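Local coordinates for protein alpha-fucosidase GH29 (Fusarium graminearum, PDB 4PSR) that hydrolyses alpha-L-fucosides as a family 29 glycoside hydrolase, and probably releases alpha-1,6-linked fucose from the core of glycoprotein N-glycans, at residues 379-384 / 430-434; 421-425 / 475-479. All coordinates share one frame; numbering follows the deposited sequence.

Contact 1: residues 379-384 / 430-434; sequences WDIYGE and SVKNL
The carboxylate of E384 reaches into the turn that ends strand 428-431 and takes hold of three N-H groups there. OE1 of E384 accepts a hydrogen bond from the backbone N of K432 at 2.8 Å through its syn lone pair. OE2 of E384 takes two donors on one face of its plane: N433 N, 2.9 Å away on the syn side but tilted 31° out of the carboxylate plane, and N433 ND2 at 2.8 Å, from above it. With chi2 at 175°, the glutamate is extended beyond CG and spans the gap between strand 383-384 and the 3-10 segment 432-433. This compact part of the contact, with a water on ND2, helps to hold the amide of N433, whose OD1 touches CD1 of I381 at 3.3 Å.

Packing slackens toward W379, where CH2 comes only within 4.1 Å of CD2 of L434. On the wetter side, one water joins OE1 of E384 to S430 O, while the K432 side chain runs on past the carboxylate, its NZ 6.3 Å from OE1 of E384. The buried carboxylate thus ties two sheets of the beta domain after the TIM barrel through two main-chain N-H groups and the amide of N433, which would probably stabilise its anionic form without a salt bridge to K432.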
# COMPACT_ATOMS: atom_id res chain seq x y z
N TRP A 379 -1.21 6.29 -15.94
CA TRP A 379 -0.84 6.54 -17.33
C TRP A 379 0.41 5.69 -17.61
O TRP A 379 0.69 4.78 -16.86
CB TRP A 379 -0.57 8.02 -17.51
CG TRP A 379 -0.61 8.52 -18.93
CD1 TRP A 379 -1.32 7.99 -19.97
CD2 TRP A 379 0.07 9.66 -19.45
NE1 TRP A 379 -1.12 8.74 -21.11
CE2 TRP A 379 -0.25 9.76 -20.82
CE3 TRP A 379 0.96 10.59 -18.90
CZ2 TRP A 379 0.25 10.76 -21.63
CZ3 TRP A 379 1.45 11.61 -19.71
CH2 TRP A 379 1.09 11.67 -21.08
N ASP A 380 1.18 5.97 -18.68
CA ASP A 380 2.44 5.24 -18.85
C ASP A 380 3.62 5.99 -18.26
O ASP A 380 4.71 5.46 -18.19
CB ASP A 380 2.72 4.86 -20.31
CG ASP A 380 1.72 3.83 -20.86
OD1 ASP A 380 1.37 2.84 -20.17
OD2 ASP A 380 1.25 4.04 -21.99
N ILE A 381 3.39 7.24 -17.85
CA ILE A 381 4.39 8.06 -17.19
C ILE A 381 3.72 8.59 -15.92
O ILE A 381 2.60 9.08 -15.99
CB ILE A 381 4.82 9.23 -18.11
CG1 ILE A 381 5.52 8.68 -19.37
CG2 ILE A 381 5.74 10.20 -17.35
CD1 ILE A 381 5.69 9.72 -20.47
N TYR A 382 4.36 8.45 -14.76
CA TYR A 382 3.63 8.74 -13.50
C TYR A 382 3.53 10.23 -13.19
O TYR A 382 2.61 10.66 -12.51
CB TYR A 382 4.20 8.00 -12.29
CG TYR A 382 5.53 8.47 -11.85
CD1 TYR A 382 5.66 9.55 -10.99
CD2 TYR A 382 6.67 7.82 -12.28
CE1 TYR A 382 6.92 9.99 -10.59
CE2 TYR A 382 7.91 8.24 -11.90
CZ TYR A 382 8.03 9.31 -11.06
OH TYR A 382 9.29 9.70 -10.68
N GLY A 383 4.50 11.01 -13.64
CA GLY A 383 4.60 12.40 -13.22
C GLY A 383 5.82 13.10 -13.75
O GLY A 383 6.63 12.52 -14.50
N GLU A 384 5.96 14.35 -13.34
CA GLU A 384 7.09 15.21 -13.69
C GLU A 384 7.43 16.14 -12.54
O GLU A 384 6.57 16.50 -11.76
CB GLU A 384 6.76 16.11 -14.89
CG GLU A 384 6.22 15.39 -16.09
CD GLU A 384 5.77 16.32 -17.23
OE1 GLU A 384 5.97 17.56 -17.16
OE2 GLU A 384 5.23 15.77 -18.21
N SER A 430 3.24 23.61 -17.00
CA SER A 430 3.89 23.12 -18.22
C SER A 430 4.06 21.61 -18.14
O SER A 430 4.78 21.10 -17.27
CB SER A 430 5.25 23.78 -18.41
OG SER A 430 5.07 25.17 -18.64
N VAL A 431 3.38 20.90 -19.04
CA VAL A 431 3.40 19.44 -19.08
C VAL A 431 4.41 18.99 -20.12
O VAL A 431 4.11 18.98 -21.32
CB VAL A 431 1.99 18.86 -19.37
CG1 VAL A 431 1.98 17.35 -19.24
CG2 VAL A 431 0.93 19.51 -18.46
N LYS A 432 5.60 18.61 -19.68
CA LYS A 432 6.66 18.27 -20.62
C LYS A 432 6.30 17.12 -21.54
O LYS A 432 6.68 17.10 -22.72
CB LYS A 432 7.95 17.94 -19.89
CG LYS A 432 8.53 19.14 -19.15
CD LYS A 432 9.83 18.75 -18.42
CE LYS A 432 10.58 19.97 -17.91
NZ LYS A 432 11.07 20.83 -19.02
N ASN A 433 5.58 16.13 -21.02
CA ASN A 433 5.26 14.96 -21.80
C ASN A 433 4.14 15.14 -22.81
O ASN A 433 3.77 14.18 -23.47
CB ASN A 433 5.03 13.73 -20.89
CG ASN A 433 6.32 13.20 -20.33
OD1 ASN A 433 7.13 12.62 -21.05
ND2 ASN A 433 6.56 13.45 -19.06
N LEU A 434 3.64 16.37 -22.94
CA LEU A 434 2.69 16.69 -24.00
C LEU A 434 3.22 17.82 -24.89
O LEU A 434 2.45 18.39 -25.67
CB LEU A 434 1.32 17.06 -23.41
CG LEU A 434 0.57 15.91 -22.68
CD1 LEU A 434 -0.67 16.47 -22.03
CD2 LEU A 434 0.23 14.77 -23.64
O HOH W 1 8.67 12.61 -17.13
O HOH W 2 6.49 19.69 -15.79

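Contact 2: residues 421-425 / 475-479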
# COMPACT_ATOMS: atom_id res chain seq x y z
N LEU A 421 0.93 19.90 -7.59
CA LEU A 421 1.06 19.79 -6.14
C LEU A 421 1.24 21.12 -5.40
O LEU A 421 1.66 21.14 -4.24
CB LEU A 421 2.18 18.80 -5.81
CG LEU A 421 2.06 17.40 -6.45
CD1 LEU A 421 3.11 16.42 -5.91
CD2 LEU A 421 0.67 16.77 -6.27
N GLY A 422 0.83 22.22 -6.06
CA GLY A 422 0.81 23.54 -5.49
C GLY A 422 0.21 24.47 -6.53
O GLY A 422 0.14 24.12 -7.71
N TRP A 423 -0.22 25.65 -6.08
CA TRP A 423 -0.72 26.67 -7.00
C TRP A 423 0.44 27.45 -7.62
O TRP A 423 1.20 28.09 -6.90
CB TRP A 423 -1.68 27.65 -6.33
CG TRP A 423 -2.31 28.53 -7.36
CD1 TRP A 423 -1.96 29.83 -7.67
CD2 TRP A 423 -3.34 28.16 -8.29
NE1 TRP A 423 -2.73 30.28 -8.70
CE2 TRP A 423 -3.59 29.29 -9.11
CE3 TRP A 423 -4.09 27.00 -8.50
CZ2 TRP A 423 -4.55 29.27 -10.11
CZ3 TRP A 423 -5.03 26.99 -9.49
CH2 TRP A 423 -5.27 28.13 -10.29
N PRO A 424 0.58 27.40 -8.96
CA PRO A 424 1.68 28.12 -9.61
C PRO A 424 1.54 29.65 -9.50
O PRO A 424 0.54 30.21 -9.95
CB PRO A 424 1.56 27.70 -11.07
CG PRO A 424 0.60 26.62 -11.14
CD PRO A 424 -0.22 26.61 -9.91
N GLU A 425 2.54 30.32 -8.94
CA GLU A 425 2.38 31.76 -8.80
C GLU A 425 2.48 32.45 -10.16
O GLU A 425 1.94 33.54 -10.34
CB GLU A 425 3.36 32.36 -7.79
CG GLU A 425 2.68 33.35 -6.84
CD GLU A 425 1.86 32.66 -5.76
OE1 GLU A 425 2.46 32.02 -4.87
OE2 GLU A 425 0.61 32.75 -5.80
N LEU A 475 -3.54 29.07 -16.27
CA LEU A 475 -4.64 28.74 -15.38
C LEU A 475 -5.67 29.87 -15.30
O LEU A 475 -5.31 31.04 -15.41
CB LEU A 475 -4.10 28.44 -13.98
CG LEU A 475 -3.21 27.20 -13.88
CD1 LEU A 475 -2.59 27.13 -12.50
CD2 LEU A 475 -4.02 25.94 -14.16
N PRO A 476 -6.95 29.50 -15.07
CA PRO A 476 -7.98 30.49 -14.74
C PRO A 476 -7.81 30.95 -13.30
O PRO A 476 -6.80 30.62 -12.64
CB PRO A 476 -9.29 29.71 -14.93
CG PRO A 476 -8.91 28.27 -14.59
CD PRO A 476 -7.49 28.13 -15.11
N SER A 477 -8.77 31.71 -12.81
CA SER A 477 -8.74 32.20 -11.45
C SER A 477 -8.70 31.04 -10.45
O SER A 477 -9.43 30.05 -10.57
CB SER A 477 -9.96 33.10 -11.19
OG SER A 477 -10.11 33.40 -9.81
N GLN A 478 -7.83 31.19 -9.46
CA GLN A 478 -7.61 30.14 -8.47
C GLN A 478 -8.94 29.83 -7.77
O GLN A 478 -9.65 30.75 -7.34
CB GLN A 478 -6.54 30.56 -7.46
CG GLN A 478 -6.19 29.50 -6.41
CD GLN A 478 -5.10 29.92 -5.46
OE1 GLN A 478 -4.59 31.03 -5.54
NE2 GLN A 478 -4.76 29.03 -4.54
N PRO A 479 -9.30 28.54 -7.68
CA PRO A 479 -10.48 28.13 -6.93
C PRO A 479 -10.19 28.16 -5.44
O PRO A 479 -9.11 28.60 -5.03
CB PRO A 479 -10.73 26.71 -7.43
CG PRO A 479 -9.36 26.19 -7.67
CD PRO A 479 -8.57 27.37 -8.21
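With CG of W423 anti to the backbone N (chi1 -171°) and its indole turned broadside by a chi2 of -102°, the ring enters the bend of residues 475-479 as a flat plate. CG of Q478 is likewise anti to its N, and the chain runs straight on from there, which lays the whole side chain along one face of the indole. The two side chains run antiparallel, one over the other, ring and amide planes only 3° apart. CG of Q478 makes a CH-pi contact 3.7 Å from the centroid of the six-membered ring of W423, and the amide continues the stack over the pyrrole part, with OE1 of Q478 3.6 Å from CD1 of W423. A hydrogen bond between NE2 and the hydroxyl of Y485 anchors the amide in this flat pose; the ring of Y485 also meets the indole edge-to-face.

Both segments are loops of the beta domain that follows the TIM barrel, one joining strands 415-420 and 428-431, the other strands 471-474 and 485-491. Each loop therefore carries the chain from one antiparallel sheet to the other, between the six-stranded and the three-stranded, and the tryptophan pins one crossing to the other.

The opposite face of the indole is shared by CD1 of L475, a second CH-pi contact at 3.8 Å from the six-membered centroid, and CD of P424, both toward the rim. CG of P424 touches CD1 of L475 at 3.5 Å, the proline and leucine side chains crossing at about a right angle. At the ring edge, P476 O lies in plane, 3.6 Å from CZ2 of W423, and CD of P479 approaches CZ3 of W423 obliquely at 3.8 Å.

Contacts 1 and 2 lie in the beta domain that follows the TIM barrel, their centres about 18 Å apart and their nearest atoms about 7 Å apart, without touching. Along the chain the segments alternate: 379-384, 421-425, 430-434, 475-479. Strand 428-431 is the common element, since 421-425 leads into it and 430-434 carries its end, so the two contacts bracket it. Its neighbour, strand 471-474, runs antiparallel and delivers the chain to 475-479. Contact 1 joins the six-stranded sheet to the three-stranded one by a buried polar grip, whereas contact 2 joins the connections between these sheets. Together they link the two sheets at separate places, one by hydrogen bonds and one by apolar stacking.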